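Local coordinates for glycerol dehydratase (Clostridium butyricum, PDB 1R9D), which probably dehydrates glycerol without vitamin B12, as a lyase of the glycyl radical enzyme family related to pyruvate formate lyase, at residues V669-G674 with N685-L690. Numbering follows the deposited sequence.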
loop_
_atom_site.group_PDB
_atom_site.type_symbol
_atom_site.label_atom_id
_atom_site.label_comp_id
_atom_site.label_asym_id
_atom_site.label_seq_id
_atom_site.Cartn_x
_atom_site.Cartn_y
_atom_site.Cartn_z
ATOM N N VAL A 669 -33.763 7.683 19.696
ATOM C CA VAL A 669 -34.965 8.304 19.152
ATOM C C VAL A 669 -36.020 8.467 20.247
ATOM O O VAL A 669 -37.200 8.672 19.962
ATOM C CB VAL A 669 -35.550 7.472 17.983
ATOM C CG1 VAL A 669 -34.565 7.476 16.820
ATOM C CG2 VAL A 669 -35.844 6.039 18.441
ATOM N N SER A 670 -35.584 8.372 21.503
ATOM C CA SER A 670 -36.486 8.505 22.647
ATOM C C SER A 670 -36.865 9.968 22.876
ATOM O O SER A 670 -36.077 10.868 22.606
ATOM C CB SER A 670 -35.808 7.988 23.927
ATOM O OG SER A 670 -35.186 6.731 23.731
ATOM N N PRO A 671 -38.085 10.220 23.377
ATOM C CA PRO A 671 -38.522 11.597 23.638
ATOM C C PRO A 671 -37.606 12.229 24.692
ATOM O O PRO A 671 -36.983 11.509 25.478
ATOM C CB PRO A 671 -39.945 11.411 24.165
ATOM C CG PRO A 671 -40.414 10.185 23.439
ATOM C CD PRO A 671 -39.202 9.272 23.530
ATOM N N SER A 672 -37.511 13.556 24.703
ATOM C CA SER A 672 -36.677 14.252 25.686
ATOM C C SER A 672 -37.267 14.058 27.079
ATOM O O SER A 672 -38.467 13.855 27.224
ATOM C CB SER A 672 -36.599 15.751 25.375
ATOM O OG SER A 672 -35.881 15.996 24.179
ATOM N N ARG A 673 -36.421 14.142 28.099
ATOM C CA ARG A 673 -36.864 13.949 29.478
ATOM C C ARG A 673 -38.059 14.813 29.861
ATOM O O ARG A 673 -38.079 16.014 29.591
ATOM C CB ARG A 673 -35.713 14.232 30.450
ATOM C CG ARG A 673 -35.196 15.655 30.393
ATOM C CD ARG A 673 -34.191 15.925 31.501
ATOM N NE ARG A 673 -32.953 15.167 31.328
ATOM C CZ ARG A 673 -31.860 15.359 32.058
ATOM N NH1 ARG A 673 -31.855 16.281 33.012
ATOM N NH2 ARG A 673 -30.768 14.643 31.824
ATOM N N GLY A 674 -39.046 14.178 30.489
ATOM C CA GLY A 674 -40.244 14.867 30.942
ATOM C C GLY A 674 -41.168 15.414 29.870
ATOM O O GLY A 674 -42.189 16.028 30.190
ATOM N N ASN A 685 -46.179 5.501 19.756
ATOM C CA ASN A 685 -46.813 5.946 18.521
ATOM C C ASN A 685 -45.996 7.058 17.869
ATOM O O ASN A 685 -45.819 7.073 16.647
ATOM C CB ASN A 685 -48.248 6.428 18.790
ATOM C CG ASN A 685 -49.194 5.286 19.144
ATOM O OD1 ASN A 685 -48.877 4.116 18.939
ATOM N ND2 ASN A 685 -50.370 5.628 19.660
ATOM N N SER A 686 -45.495 7.990 18.677
ATOM C CA SER A 686 -44.683 9.087 18.156
ATOM C C SER A 686 -43.390 8.593 17.527
ATOM O O SER A 686 -43.036 8.989 16.420
ATOM C CB SER A 686 -44.317 10.076 19.265
ATOM O OG SER A 686 -45.407 10.915 19.596
ATOM N N VAL A 687 -42.668 7.745 18.248
ATOM C CA VAL A 687 -41.402 7.237 17.739
ATOM C C VAL A 687 -41.577 6.415 16.465
ATOM O O VAL A 687 -40.718 6.437 15.575
ATOM C CB VAL A 687 -40.680 6.395 18.815
ATOM C CG1 VAL A 687 -39.371 5.837 18.268
ATOM C CG2 VAL A 687 -40.408 7.264 20.033
ATOM N N SER A 688 -42.697 5.706 16.364
ATOM C CA SER A 688 -42.944 4.874 15.193
ATOM C C SER A 688 -43.131 5.683 13.907
ATOM O O SER A 688 -43.053 5.130 12.812
ATOM C CB SER A 688 -44.165 3.971 15.422
ATOM O OG SER A 688 -45.375 4.711 15.398
ATOM N N LYS A 689 -43.351 6.988 14.029
ATOM C CA LYS A 689 -43.550 7.827 12.846
ATOM C C LYS A 689 -42.257 8.160 12.103
ATOM O O LYS A 689 -42.290 8.591 10.949
ATOM C CB LYS A 689 -44.275 9.116 13.233
ATOM C CG LYS A 689 -45.692 8.885 13.750
ATOM C CD LYS A 689 -46.242 10.141 14.398
ATOM C CE LYS A 689 -47.610 9.887 15.016
ATOM N NZ LYS A 689 -48.085 11.074 15.789
ATOM N N LEU A 690 -41.117 7.972 12.762
ATOM C CA LEU A 690 -39.829 8.234 12.129
ATOM C C LEU A 690 -39.591 7.165 11.060
ATOM O O LEU A 690 -40.245 6.121 11.065
ATOM C CB LEU A 690 -38.708 8.160 13.167
ATOM C CG LEU A 690 -38.862 9.003 14.433
ATOM C CD1 LEU A 690 -37.738 8.645 15.415
ATOM C CD2 LEU A 690 -38.834 10.485 14.077
#
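Val-669 touches Val-687 mainly through CG2 and its carbonyl O, and Leu-690 through CB and CG1, an example of how one branched residue can seat a loop against the end of a helix. Its CG2 lies 3.5 Å from CG1 of Val-687, the two side chains crossing at about a right angle. Val-687 offers that methyl because its CG1 stands anti to the backbone N (chi1 179°), while its other methyl, CG2, comes to 3.5 Å from the carbonyl O of Val-669. This oxygen is buried by the contact and has no hydrogen-bonding partner in the model. On the Leu-690 side, CD1 approaches Val-669 CB at 3.6 Å and CG1 at 3.7 Å, the two side chains running past each other in opposite directions. Pro-671 adds a looser touch, its ring CD 4.2 Å from Val-687 CG2. The arrangement is plain apolar packing within the part of the chain that belongs to the glycine radical family, in an enzyme related to pyruvate formate lyase, with the side chain of Val-669 about 14 Å from a bound glycerol. It joins the irregular chain ahead of helix 680-687 to that helix's C-terminal end. There a type I turn from Val-687 to Leu-690, with Leu-690 N bonded to Val-687 O at 3.2 Å, brings both apolar residues to face Val-669. Farther out, Tyr-726 of helix 712-728 packs against Val-687, and backbone hydrogen bonding with Leu-700 holds Val-669.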